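Local structure of nucleoside diphosphate kinase (Encephalitozoon cuniculi, 3MPD) at residues F9-P14 with E50-H55; R46-T51 with K132-D137; T95-A100 with V111-N116. The protein probably transfers the gamma-phosphate of ATP to nucleoside diphosphates through a phosphohistidine intermediate, supplying nucleoside triphosphates other than ATP. All blocks are in the same frame, centred on the assembly; numbering follows the deposited sequence.

How the interactions relate
Interactions 1 and 2 adjoin, their centres 8 Å apart. Both use helix 46-52, and they meet where Trp134 NE1 lies 2.8 Å from His52 ND1 in a hydrogen bond. Together they form the packing beside His119, the residue that probably carries the phosphate in the intermediate: the side chain of His52 comes within about 3 Å of that of His119 at their nearest atoms, Trp134 within about 6 Å. Interaction 3 lies farther out, its centre 16 Å from that of interaction 1 and 24 Å from that of interaction 2. It reaches interaction 1 through Lys13 NZ and Asn116 OD1, 2.6 Å apart, which joins two side chains that probably bind ATP. Interactions 2 and 3 do not touch.

Interaction 1: F9-P14 with E50-H55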
ATOM      1  N   PHE A   9      -1.012   9.240  10.483  1.00 26.14           N
ATOM      2  CA  PHE A   9       0.128   8.561   9.903  1.00 25.21           C
ATOM      3  C   PHE A   9       0.194   7.154  10.455  1.00 24.60           C
ATOM      4  O   PHE A   9       0.220   6.955  11.663  1.00 24.34           O
ATOM      5  CB  PHE A   9       1.434   9.320  10.190  1.00 26.41           C
ATOM      6  CG  PHE A   9       2.638   8.661   9.604  1.00 25.93           C
ATOM      7  CD1 PHE A   9       2.828   8.653   8.224  1.00 24.22           C
ATOM      8  CD2 PHE A   9       3.557   8.016  10.425  1.00 25.68           C
ATOM      9  CE1 PHE A   9       3.913   8.013   7.654  1.00 26.73           C
ATOM     10  CE2 PHE A   9       4.673   7.385   9.873  1.00 29.71           C
ATOM     11  CZ  PHE A   9       4.845   7.371   8.479  1.00 26.76           C
ATOM     12  N   ILE A  10       0.205   6.182   9.557  1.00 24.55           N
ATOM     13  CA  ILE A  10       0.185   4.769   9.943  1.00 23.76           C
ATOM     14  C   ILE A  10       1.383   4.110   9.282  1.00 23.78           C
ATOM     15  O   ILE A  10       1.527   4.162   8.063  1.00 24.57           O
ATOM     16  CB  ILE A  10      -1.077   4.057   9.438  1.00 22.41           C
ATOM     17  CG1 ILE A  10      -2.369   4.781   9.890  1.00 22.54           C
ATOM     18  CG2 ILE A  10      -1.083   2.564   9.865  1.00 23.54           C
ATOM     19  CD1 ILE A  10      -2.606   4.851  11.454  1.00 21.69           C
ATOM     20  N   MET A  11       2.208   3.434  10.073  1.00 23.67           N
ATOM     21  CA  MET A  11       3.402   2.821   9.519  1.00 22.69           C
ATOM     22  C   MET A  11       3.501   1.384   9.976  1.00 21.97           C
ATOM     23  O   MET A  11       3.529   1.106  11.190  1.00 22.14           O
ATOM     24  CB  MET A  11       4.637   3.636   9.938  1.00 23.97           C
ATOM     25  CG  MET A  11       5.963   3.074   9.466  1.00 25.67           C
ATOM     26  SD  MET A  11       7.331   4.200   9.885  1.00 30.86           S
ATOM     27  CE  MET A  11       7.144   4.423  11.658  1.00 30.87           C
ATOM     28  N   ILE A  12       3.550   0.471   9.008  1.00 20.85           N
ATOM     29  CA  ILE A  12       3.757  -0.944   9.315  1.00 20.25           C
ATOM     30  C   ILE A  12       5.243  -1.163   9.588  1.00 21.62           C
ATOM     31  O   ILE A  12       6.087  -0.855   8.718  1.00 22.32           O
ATOM     32  CB  ILE A  12       3.282  -1.875   8.181  1.00 20.12           C
ATOM     33  CG1 ILE A  12       1.815  -1.587   7.839  1.00 18.70           C
ATOM     34  CG2 ILE A  12       3.553  -3.389   8.543  1.00 17.89           C
ATOM     35  CD1 ILE A  12       1.233  -2.530   6.743  1.00 19.86           C
ATOM     36  N   LYS A  13       5.543  -1.707  10.774  1.00 20.75           N
ATOM     37  CA  LYS A  13       6.935  -1.839  11.259  1.00 21.62           C
ATOM     38  C   LYS A  13       7.624  -2.994  10.540  1.00 21.74           C
ATOM     39  O   LYS A  13       6.936  -3.904  10.043  1.00 21.45           O
ATOM     40  CB  LYS A  13       6.938  -2.051  12.790  1.00 21.11           C
ATOM     41  CG  LYS A  13       6.321  -0.862  13.549  1.00 20.66           C
ATOM     42  CD  LYS A  13       6.662  -0.883  15.038  1.00 22.31           C
ATOM     43  CE  LYS A  13       6.264   0.461  15.664  1.00 22.71           C
ATOM     44  NZ  LYS A  13       6.275   0.310  17.148  1.00 21.90           N
ATOM     45  N   PRO A  14       8.971  -2.980  10.487  1.00 22.98           N
ATOM     46  CA  PRO A  14       9.711  -3.882   9.591  1.00 22.71           C
ATOM     47  C   PRO A  14       9.382  -5.364   9.764  1.00 22.22           C
ATOM     48  O   PRO A  14       9.286  -6.077   8.785  1.00 20.79           O
ATOM     49  CB  PRO A  14      11.193  -3.626   9.976  1.00 24.07           C
ATOM     50  CG  PRO A  14      11.205  -2.246  10.536  1.00 24.11           C
ATOM     51  CD  PRO A  14       9.893  -2.114  11.275  1.00 23.68           C
ATOM     52  N   GLU A  50      15.033   9.123  14.899  1.00 39.68           N
ATOM     53  CA  GLU A  50      15.337   9.951  16.072  1.00 40.75           C
ATOM     54  C   GLU A  50      14.434  11.189  16.164  1.00 41.09           C
ATOM     55  O   GLU A  50      14.049  11.607  17.255  1.00 41.22           O
ATOM     56  CB  GLU A  50      16.841  10.336  16.077  1.00 43.48           C
ATOM     57  CG  GLU A  50      17.736   9.099  16.279  1.00 45.25           C
ATOM     58  CD  GLU A  50      19.245   9.345  16.185  1.00 50.70           C
ATOM     59  OE1 GLU A  50      19.690  10.451  15.799  1.00 54.27           O
ATOM     60  OE2 GLU A  50      19.990   8.392  16.507  1.00 52.78           O
ATOM     61  N   THR A  51      14.092  11.765  15.015  1.00 41.60           N
ATOM     62  CA  THR A  51      13.128  12.870  14.959  1.00 43.11           C
ATOM     63  C   THR A  51      11.709  12.367  15.248  1.00 41.13           C
ATOM     64  O   THR A  51      11.003  12.938  16.076  1.00 42.08           O
ATOM     65  CB  THR A  51      13.146  13.555  13.588  1.00 44.37           C
ATOM     66  OG1 THR A  51      14.489  13.915  13.277  1.00 47.72           O
ATOM     67  CG2 THR A  51      12.246  14.802  13.572  1.00 46.87           C
ATOM     68  N   HIS A  52      11.300  11.309  14.545  1.00 39.98           N
ATOM     69  CA  HIS A  52       9.992  10.653  14.773  1.00 39.13           C
ATOM     70  C   HIS A  52       9.764  10.335  16.254  1.00 38.61           C
ATOM     71  O   HIS A  52       8.690  10.610  16.794  1.00 40.02           O
ATOM     72  CB  HIS A  52       9.862   9.382  13.923  1.00 37.94           C
ATOM     73  CG  HIS A  52       8.537   8.685  14.068  1.00 38.35           C
ATOM     74  ND1 HIS A  52       7.500   8.853  13.173  1.00 40.40           N
ATOM     75  CD2 HIS A  52       8.086   7.817  15.005  1.00 39.76           C
ATOM     76  CE1 HIS A  52       6.468   8.118  13.554  1.00 41.79           C
ATOM     77  NE2 HIS A  52       6.796   7.484  14.667  1.00 40.82           N
ATOM     78  N   TYR A  53      10.785   9.784  16.905  1.00 37.50           N
ATOM     79  CA  TYR A  53      10.671   9.378  18.308  1.00 37.77           C
ATOM     80  C   TYR A  53      11.383  10.318  19.299  1.00 38.88           C
ATOM     81  O   TYR A  53      11.797   9.864  20.375  1.00 38.77           O
ATOM     82  CB  TYR A  53      11.150   7.918  18.491  1.00 36.12           C
ATOM     83  CG  TYR A  53      10.242   6.866  17.850  1.00 38.35           C
ATOM     84  CD1 TYR A  53       8.940   6.624  18.340  1.00 40.31           C
ATOM     85  CD2 TYR A  53      10.678   6.118  16.746  1.00 40.62           C
ATOM     86  CE1 TYR A  53       8.089   5.646  17.748  1.00 41.49           C
ATOM     87  CE2 TYR A  53       9.836   5.136  16.146  1.00 41.97           C
ATOM     88  CZ  TYR A  53       8.553   4.911  16.653  1.00 43.01           C
ATOM     89  OH  TYR A  53       7.741   3.966  16.042  1.00 46.91           O
ATOM     90  N   SER A  54      11.491  11.612  18.964  1.00 40.84           N
ATOM     91  CA  SER A  54      12.208  12.587  19.817  1.00 43.63           C
ATOM     92  C   SER A  54      11.655  12.673  21.241  1.00 44.85           C
ATOM     93  O   SER A  54      12.410  12.850  22.203  1.00 45.30           O
ATOM     94  CB  SER A  54      12.253  13.976  19.173  1.00 46.47           C
ATOM     95  OG  SER A  54      10.943  14.437  18.902  1.00 49.02           O
ATOM     96  N   HIS A  55      10.337  12.515  21.371  1.00 45.28           N
ATOM     97  CA  HIS A  55       9.679  12.465  22.687  1.00 47.68           C
ATOM     98  C   HIS A  55      10.130  11.266  23.547  1.00 45.10           C
ATOM     99  O   HIS A  55       9.910  11.254  24.756  1.00 46.53           O
ATOM    100  CB  HIS A  55       8.139  12.508  22.546  1.00 49.96           C
ATOM    101  CG  HIS A  55       7.554  11.383  21.728  1.00 50.01           C
ATOM    102  ND1 HIS A  55       7.666  11.318  20.353  1.00 50.30           N
ATOM    103  CD2 HIS A  55       6.817  10.304  22.094  1.00 51.54           C
ATOM    104  CE1 HIS A  55       7.039  10.238  19.911  1.00 50.51           C
ATOM    105  NE2 HIS A  55       6.512   9.608  20.948  1.00 51.13           N
TER
HETATM  106  O   HOH W   1       5.696   3.301  17.521  1.00 30.49           O
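His52, the last residue of helix 46-52, and Tyr53, the first beyond it, reach across to the side chains of Phe9, Met11 and Lys13, while the backbones stay distant: the closest alpha carbons, Phe9 CA and His52 CA, are 11.2 Å apart, so long side chains fill the interval. The imidazole of His52, with CG anti to the backbone N (chi1 -178°), leads with CE1. Met11 CE lies over one face of this ring, 4.2 Å from His52 CE1; Met11 is anti at chi1 and chi2 and turns only at chi3 (55°), so a slender, flexible chain brings its methyl to a flat surface. Phe9 approaches the same corner obliquely, its CE2 4.2 Å from His52 CE1. At the polar side of His52, ND1 accepts a hydrogen bond from Trp134 NE1.

Tyr53 OH is 3.8 Å from Lys13 CE, so the phenol meets the aliphatic end of an extended lysine chain, and a water links the polar ends: it accepts from Lys13 NZ at 3.1 Å and lies 2.6 Å from Tyr53 OH, near the plane of the phenol ring. Lys13 NZ also bonds Asn116 OD1, and both residues probably bind ATP. His52 CD2 sits 3.2 Å above the centre of the Tyr53 ring, a close approach that probably limits the turning of the phenol.

Phe9 and Met11 project from the same face of strand 7-12, with Ile10 turned the other way; the strand lies in the antiparallel sheet between strands 74-80 and 118-120. Helix 124-134 covers Phe9 and Met11 through Trp134 and Glu130, Met69 of helix 62-69 packs on Met11 and Lys13, and His119 of strand 118-120 meets His52 edge-to-face.

Interaction 2: R46-T51 with K132-D137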
ATOM      1  N   ARG A  46      18.420   6.491  10.235  1.00 48.98           N
ATOM      2  CA  ARG A  46      18.577   6.711  11.678  1.00 48.22           C
ATOM      3  C   ARG A  46      18.082   8.096  12.150  1.00 46.87           C
ATOM      4  O   ARG A  46      17.356   8.198  13.137  1.00 44.39           O
ATOM      5  CB  ARG A  46      20.027   6.491  12.086  1.00 51.66           C
ATOM      6  CG  ARG A  46      20.312   6.839  13.536  1.00 53.67           C
ATOM      7  CD  ARG A  46      21.795   6.686  13.825  1.00 61.72           C
ATOM      8  NE  ARG A  46      22.171   5.279  13.712  1.00 65.15           N
ATOM      9  CZ  ARG A  46      21.916   4.356  14.640  1.00 64.09           C
ATOM     10  NH1 ARG A  46      21.301   4.684  15.776  1.00 60.88           N
ATOM     11  NH2 ARG A  46      22.297   3.100  14.435  1.00 66.78           N
ATOM     12  N   GLU A  47      18.453   9.137  11.411  1.00 49.29           N
ATOM     13  CA  GLU A  47      18.133  10.523  11.759  1.00 50.03           C
ATOM     14  C   GLU A  47      16.630  10.762  11.743  1.00 46.42           C
ATOM     15  O   GLU A  47      16.100  11.402  12.647  1.00 45.35           O
ATOM     16  CB  GLU A  47      18.823  11.517  10.803  1.00 53.86           C
ATOM     17  CG  GLU A  47      20.231  11.105  10.357  1.00 61.46           C
ATOM     18  CD  GLU A  47      20.229  10.134   9.161  1.00 64.80           C
ATOM     19  OE1 GLU A  47      20.474   8.921   9.383  1.00 64.18           O
ATOM     20  OE2 GLU A  47      19.986  10.585   8.007  1.00 67.85           O
ATOM     21  N   VAL A  48      15.950  10.275  10.707  1.00 45.24           N
ATOM     22  CA  VAL A  48      14.496  10.373  10.662  1.00 43.66           C
ATOM     23  C   VAL A  48      13.806   9.678  11.859  1.00 40.50           C
ATOM     24  O   VAL A  48      12.886  10.243  12.446  1.00 38.98           O
ATOM     25  CB  VAL A  48      13.903   9.908   9.304  1.00 44.71           C
ATOM     26  CG1 VAL A  48      14.233   8.467   9.016  1.00 46.02           C
ATOM     27  CG2 VAL A  48      12.381  10.090   9.278  1.00 44.61           C
ATOM     28  N   LEU A  49      14.268   8.484  12.233  1.00 39.57           N
ATOM     29  CA  LEU A  49      13.699   7.763  13.389  1.00 37.70           C
ATOM     30  C   LEU A  49      13.852   8.527  14.705  1.00 38.00           C
ATOM     31  O   LEU A  49      12.916   8.592  15.509  1.00 37.63           O
ATOM     32  CB  LEU A  49      14.303   6.365  13.514  1.00 37.11           C
ATOM     33  CG  LEU A  49      13.815   5.378  12.453  1.00 37.34           C
ATOM     34  CD1 LEU A  49      14.655   4.135  12.493  1.00 37.25           C
ATOM     35  CD2 LEU A  49      12.331   5.053  12.621  1.00 36.78           C
ATOM     36  N   GLU A  50      15.033   9.123  14.899  1.00 39.68           N
ATOM     37  CA  GLU A  50      15.337   9.951  16.072  1.00 40.75           C
ATOM     38  C   GLU A  50      14.434  11.189  16.164  1.00 41.09           C
ATOM     39  O   GLU A  50      14.049  11.607  17.255  1.00 41.22           O
ATOM     40  CB  GLU A  50      16.841  10.336  16.077  1.00 43.48           C
ATOM     41  CG  GLU A  50      17.736   9.099  16.279  1.00 45.25           C
ATOM     42  CD  GLU A  50      19.245   9.345  16.185  1.00 50.70           C
ATOM     43  OE1 GLU A  50      19.690  10.451  15.799  1.00 54.27           O
ATOM     44  OE2 GLU A  50      19.990   8.392  16.507  1.00 52.78           O
ATOM     45  N   THR A  51      14.092  11.765  15.015  1.00 41.60           N
ATOM     46  CA  THR A  51      13.128  12.870  14.959  1.00 43.11           C
ATOM     47  C   THR A  51      11.709  12.367  15.248  1.00 41.13           C
ATOM     48  O   THR A  51      11.003  12.938  16.076  1.00 42.08           O
ATOM     49  CB  THR A  51      13.146  13.555  13.588  1.00 44.37           C
ATOM     50  OG1 THR A  51      14.489  13.915  13.277  1.00 47.72           O
ATOM     51  CG2 THR A  51      12.246  14.802  13.572  1.00 46.87           C
ATOM     52  N   LYS A 132       4.765  15.089   7.382  1.00 40.33           N
ATOM     53  CA  LYS A 132       5.801  15.928   6.757  1.00 43.86           C
ATOM     54  C   LYS A 132       7.187  15.293   6.851  1.00 43.69           C
ATOM     55  O   LYS A 132       8.008  15.450   5.960  1.00 45.12           O
ATOM     56  CB  LYS A 132       5.838  17.344   7.362  1.00 46.69           C
ATOM     57  CG  LYS A 132       4.540  18.151   7.188  1.00 50.17           C
ATOM     58  CD  LYS A 132       4.618  19.497   7.922  1.00 58.36           C
ATOM     59  CE  LYS A 132       3.263  19.868   8.544  1.00 58.56           C
ATOM     60  NZ  LYS A 132       3.462  20.666   9.805  1.00 60.76           N
ATOM     61  N   LEU A 133       7.435  14.569   7.934  1.00 42.14           N
ATOM     62  CA  LEU A 133       8.717  13.897   8.134  1.00 42.48           C
ATOM     63  C   LEU A 133       8.927  12.739   7.150  1.00 41.02           C
ATOM     64  O   LEU A 133       9.971  12.648   6.509  1.00 41.77           O
ATOM     65  CB  LEU A 133       8.811  13.395   9.576  1.00 41.04           C
ATOM     66  CG  LEU A 133      10.122  12.787  10.031  1.00 43.71           C
ATOM     67  CD1 LEU A 133      11.319  13.785   9.902  1.00 45.72           C
ATOM     68  CD2 LEU A 133       9.945  12.269  11.460  1.00 42.15           C
ATOM     69  N   TRP A 134       7.920  11.878   7.017  1.00 37.83           N
ATOM     70  CA  TRP A 134       8.049  10.649   6.233  1.00 37.67           C
ATOM     71  C   TRP A 134       7.577  10.718   4.779  1.00 38.42           C
ATOM     72  O   TRP A 134       8.102   9.996   3.926  1.00 38.22           O
ATOM     73  CB  TRP A 134       7.255   9.518   6.906  1.00 35.12           C
ATOM     74  CG  TRP A 134       7.790   9.077   8.210  1.00 35.14           C
ATOM     75  CD1 TRP A 134       7.426   9.534   9.448  1.00 35.90           C
ATOM     76  CD2 TRP A 134       8.772   8.074   8.425  1.00 35.91           C
ATOM     77  NE1 TRP A 134       8.121   8.868  10.422  1.00 34.74           N
ATOM     78  CE2 TRP A 134       8.958   7.965   9.822  1.00 37.05           C
ATOM     79  CE3 TRP A 134       9.515   7.248   7.574  1.00 38.78           C
ATOM     80  CZ2 TRP A 134       9.843   7.055  10.388  1.00 38.79           C
ATOM     81  CZ3 TRP A 134      10.403   6.352   8.129  1.00 40.37           C
ATOM     82  CH2 TRP A 134      10.563   6.263   9.530  1.00 40.99           C
ATOM     83  N   ILE A 135       6.558  11.537   4.517  1.00 39.61           N
ATOM     84  CA  ILE A 135       5.871  11.542   3.216  1.00 40.85           C
ATOM     85  C   ILE A 135       6.154  12.817   2.431  1.00 44.67           C
ATOM     86  O   ILE A 135       6.560  12.747   1.271  1.00 46.56           O
ATOM     87  CB  ILE A 135       4.327  11.389   3.365  1.00 38.40           C
ATOM     88  CG1 ILE A 135       3.970  10.166   4.190  1.00 35.86           C
ATOM     89  CG2 ILE A 135       3.657  11.323   1.997  1.00 39.16           C
ATOM     90  CD1 ILE A 135       4.279   8.851   3.508  1.00 34.31           C
ATOM     91  N   GLY A 136       5.930  13.972   3.051  1.00 47.43           N
ATOM     92  CA  GLY A 136       6.203  15.264   2.401  1.00 52.84           C
ATOM     93  C   GLY A 136       5.098  16.260   2.689  1.00 54.98           C
ATOM     94  O   GLY A 136       4.133  15.949   3.397  1.00 53.40           O
ATOM     95  N   ASP A 137       5.231  17.463   2.141  1.00 59.64           N
ATOM     96  CA  ASP A 137       4.261  18.531   2.417  1.00 62.38           C
ATOM     97  C   ASP A 137       3.167  18.617   1.358  1.00 62.74           C
ATOM     98  O   ASP A 137       2.285  19.485   1.454  1.00 63.98           O
ATOM     99  CB  ASP A 137       4.936  19.908   2.518  1.00 65.76           C
ATOM    100  CG  ASP A 137       6.431  19.844   2.352  1.00 69.11           C
ATOM    101  OD1 ASP A 137       7.108  19.244   3.217  1.00 69.72           O
ATOM    102  OD2 ASP A 137       6.930  20.415   1.356  1.00 73.80           O
TER
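Helix 46-52 runs past the last turn of helix 124-134, and the backbones come closest at Val48 CA and Leu133 CA, 7.2 Å apart. The side chain of Val48 sets out toward 132-137. With CG1 between the backbone N and the carbonyl carbon (chi1 61°), the methyl that does the touching is CG2, anti to the backbone N. It meets Leu133 CG at 3.6 Å, and it sits over the six-membered ring of Trp134, 4.0 Å from the centroid and only 7° off the ring normal, a CH-pi contact over the face. A branched, compact valine suits this spot, since one methyl serves both residues.

Leu49 meets the same indole differently: its CD2 lies at the ring's edge, in plane, 3.8 Å from Trp134 CH2. The indole is thus fixed from face and rim by consecutive residues, while its NE1 is committed to His52. Leu133, CG anti to the backbone N, spreads its two methyls toward helix 46-52, CD1 3.9 Å from Thr51 CG2 and CD2 3.7 Å from the backbone Val48 O. One rotamer serves both ends of Thr51: CG2, anti to the backbone N, faces Leu133, while OG1 donates to Glu47 O at 3.1 Å from 31° above the carbonyl plane.

Such apolar packing, centred on Val48 between a leucine and a tryptophan, joins helix 46-52 to the end of helix 124-134, which itself packs on the antiparallel sheet of the ferredoxin-like fold of the NDP kinase family.

Interaction 3: T95-A100 with V111-N116; sequences TNPQAA and VSTGKN
Part of the probable ATP site is built where the loop after helix 84-92 meets the loop leading to strand 118-120, for Thr95 and Asn116, one from each, are both expected to bind the nucleotide. Asn116 ND2 donates to Thr95 O at 3.0 Å, almost straight (172°), along a lone pair of the carbonyl and in the plane of its own amide. The other end of that amide, OD1, takes a hydrogen bond from Lys13 NZ, so both polar atoms are engaged and the group's flip is settled, as a buried asparagine requires.

Pro97 is the apolar centre of the contact. Its CG rests 3.4 Å from Ser112 O and, on crossing Asn116 at about a right angle, 3.9 Å from Asn116 CB; a rigid ring without an N-H fits well between backbone and side chain. These residues belong to the Kpn loop of NDP kinases and the chain just beyond it, which border the nucleotide pocket; Arg106, another probable ATP ligand, bonds Asn116 O through NE.

Asn96 forms an Asx turn, OD1 accepting from Gln98 N at 3.0 Å with the donor 44° out of the carbonyl plane, while Asn96 ND2 donates to Gln98 OE1 at 3.1 Å. Thr113 CG2 presses on this amide, 3.5 Å from Asn96 CG. A water donates to Asn96 OD1 at 2.9 Å and to Val111 O at 2.6 Å, tying the two loops together. Within 111-116, Ser112 OG accepts a hydrogen bond from Lys115 N in an ST motif.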
ATOM      1  N   THR A  95      -0.107  -0.061  23.474  1.00 21.02           N
ATOM      2  CA  THR A  95       1.293  -0.220  23.176  1.00 21.26           C
ATOM      3  C   THR A  95       1.773  -1.673  23.396  1.00 21.39           C
ATOM      4  O   THR A  95       2.389  -2.257  22.514  1.00 21.28           O
ATOM      5  CB  THR A  95       2.119   0.740  24.042  1.00 24.47           C
ATOM      6  OG1 THR A  95       1.753   2.079  23.688  1.00 25.16           O
ATOM      7  CG2 THR A  95       3.626   0.529  23.817  1.00 22.48           C
ATOM      8  N   ASN A  96       1.492  -2.230  24.565  1.00 21.12           N
ATOM      9  CA  ASN A  96       1.853  -3.594  24.879  1.00 22.29           C
ATOM     10  C   ASN A  96       0.762  -4.543  24.359  1.00 21.57           C
ATOM     11  O   ASN A  96      -0.385  -4.505  24.846  1.00 21.41           O
ATOM     12  CB  ASN A  96       2.073  -3.764  26.397  1.00 23.53           C
ATOM     13  CG  ASN A  96       2.618  -5.148  26.772  1.00 26.53           C
ATOM     14  OD1 ASN A  96       2.521  -6.085  25.998  1.00 26.23           O
ATOM     15  ND2 ASN A  96       3.185  -5.269  27.973  1.00 26.00           N
ATOM     16  N   PRO A  97       1.109  -5.410  23.388  1.00 21.10           N
ATOM     17  CA  PRO A  97       0.083  -6.327  22.844  1.00 20.95           C
ATOM     18  C   PRO A  97      -0.585  -7.224  23.887  1.00 23.08           C
ATOM     19  O   PRO A  97      -1.754  -7.599  23.678  1.00 23.71           O
ATOM     20  CB  PRO A  97       0.861  -7.174  21.806  1.00 20.20           C
ATOM     21  CG  PRO A  97       2.036  -6.277  21.416  1.00 19.67           C
ATOM     22  CD  PRO A  97       2.418  -5.605  22.730  1.00 20.57           C
ATOM     23  N   GLN A  98       0.090  -7.543  24.996  1.00 25.02           N
ATOM     24  CA  GLN A  98      -0.581  -8.328  26.087  1.00 27.95           C
ATOM     25  C   GLN A  98      -1.756  -7.563  26.689  1.00 27.23           C
ATOM     26  O   GLN A  98      -2.700  -8.158  27.212  1.00 28.35           O
ATOM     27  CB  GLN A  98       0.352  -8.695  27.271  1.00 29.90           C
ATOM     28  CG  GLN A  98       1.778  -9.038  27.016  1.00 33.72           C
ATOM     29  CD  GLN A  98       2.600  -9.172  28.335  1.00 40.40           C
ATOM     30  OE1 GLN A  98       3.300  -8.232  28.765  1.00 39.29           O
ATOM     31  NE2 GLN A  98       2.492 -10.346  28.989  1.00 42.96           N
ATOM     32  N   ALA A  99      -1.704  -6.240  26.633  1.00 26.89           N
ATOM     33  CA  ALA A  99      -2.794  -5.425  27.194  1.00 27.63           C
ATOM     34  C   ALA A  99      -3.845  -5.015  26.144  1.00 26.34           C
ATOM     35  O   ALA A  99      -4.940  -4.600  26.524  1.00 27.26           O
ATOM     36  CB  ALA A  99      -2.240  -4.170  27.942  1.00 27.69           C
ATOM     37  N   ALA A 100      -3.520  -5.143  24.857  1.00 23.97           N
ATOM     38  CA  ALA A 100      -4.439  -4.733  23.764  1.00 23.77           C
ATOM     39  C   ALA A 100      -5.616  -5.717  23.655  1.00 23.83           C
ATOM     40  O   ALA A 100      -5.448  -6.933  23.854  1.00 22.54           O
ATOM     41  CB  ALA A 100      -3.712  -4.669  22.439  1.00 20.89           C
ATOM     42  N   VAL A 111       3.115  -9.737  19.919  1.00 23.20           N
ATOM     43  CA  VAL A 111       3.559 -10.369  21.162  1.00 25.83           C
ATOM     44  C   VAL A 111       4.361  -9.425  22.083  1.00 27.59           C
ATOM     45  O   VAL A 111       4.107  -9.364  23.302  1.00 30.53           O
ATOM     46  CB  VAL A 111       4.274 -11.735  20.907  1.00 26.89           C
ATOM     47  CG1 VAL A 111       4.869 -12.298  22.219  1.00 30.03           C
ATOM     48  CG2 VAL A 111       3.300 -12.732  20.339  1.00 27.96           C
ATOM     49  N   SER A 112       5.333  -8.713  21.536  1.00 27.00           N
ATOM     50  CA  SER A 112       6.158  -7.828  22.361  1.00 27.66           C
ATOM     51  C   SER A 112       5.892  -6.330  22.128  1.00 25.21           C
ATOM     52  O   SER A 112       5.374  -5.932  21.077  1.00 23.52           O
ATOM     53  CB  SER A 112       7.647  -8.163  22.139  1.00 29.47           C
ATOM     54  OG  SER A 112       7.974  -7.803  20.812  1.00 33.22           O
ATOM     55  N   THR A 113       6.270  -5.501  23.102  1.00 25.20           N
ATOM     56  CA  THR A 113       6.162  -4.047  22.982  1.00 26.36           C
ATOM     57  C   THR A 113       7.050  -3.449  21.889  1.00 28.36           C
ATOM     58  O   THR A 113       6.660  -2.445  21.267  1.00 29.51           O
ATOM     59  CB  THR A 113       6.426  -3.322  24.306  1.00 27.47           C
ATOM     60  OG1 THR A 113       7.794  -3.537  24.752  1.00 29.66           O
ATOM     61  CG2 THR A 113       5.476  -3.838  25.341  1.00 25.03           C
ATOM     62  N   GLY A 114       8.213  -4.064  21.648  1.00 28.97           N
ATOM     63  CA  GLY A 114       9.152  -3.601  20.595  1.00 31.26           C
ATOM     64  C   GLY A 114       8.740  -4.001  19.173  1.00 30.73           C
ATOM     65  O   GLY A 114       8.980  -3.269  18.212  1.00 32.26           O
ATOM     66  N   LYS A 115       8.102  -5.157  19.040  1.00 28.95           N
ATOM     67  CA  LYS A 115       7.610  -5.606  17.748  1.00 27.09           C
ATOM     68  C   LYS A 115       6.110  -5.636  17.763  1.00 24.31           C
ATOM     69  O   LYS A 115       5.472  -6.680  17.572  1.00 24.46           O
ATOM     70  CB  LYS A 115       8.250  -6.942  17.412  1.00 28.50           C
ATOM     71  CG  LYS A 115       9.732  -6.686  17.137  1.00 31.37           C
ATOM     72  CD  LYS A 115      10.569  -7.861  17.360  1.00 35.20           C
ATOM     73  CE  LYS A 115      12.026  -7.378  17.463  1.00 36.76           C
ATOM     74  NZ  LYS A 115      12.787  -8.034  16.407  1.00 37.55           N
ATOM     75  N   ASN A 116       5.538  -4.467  18.011  1.00 22.30           N
ATOM     76  CA  ASN A 116       4.100  -4.365  18.176  1.00 20.87           C
ATOM     77  C   ASN A 116       3.439  -3.907  16.858  1.00 19.10           C
ATOM     78  O   ASN A 116       2.479  -3.184  16.900  1.00 19.27           O
ATOM     79  CB  ASN A 116       3.756  -3.467  19.354  1.00 20.66           C
ATOM     80  CG  ASN A 116       4.194  -2.024  19.156  1.00 21.21           C
ATOM     81  OD1 ASN A 116       4.870  -1.665  18.178  1.00 21.97           O
ATOM     82  ND2 ASN A 116       3.783  -1.177  20.089  1.00 21.69           N
TER
HETATM   83  O   HOH W   2       4.629  -7.924  25.343  1.00 34.16           O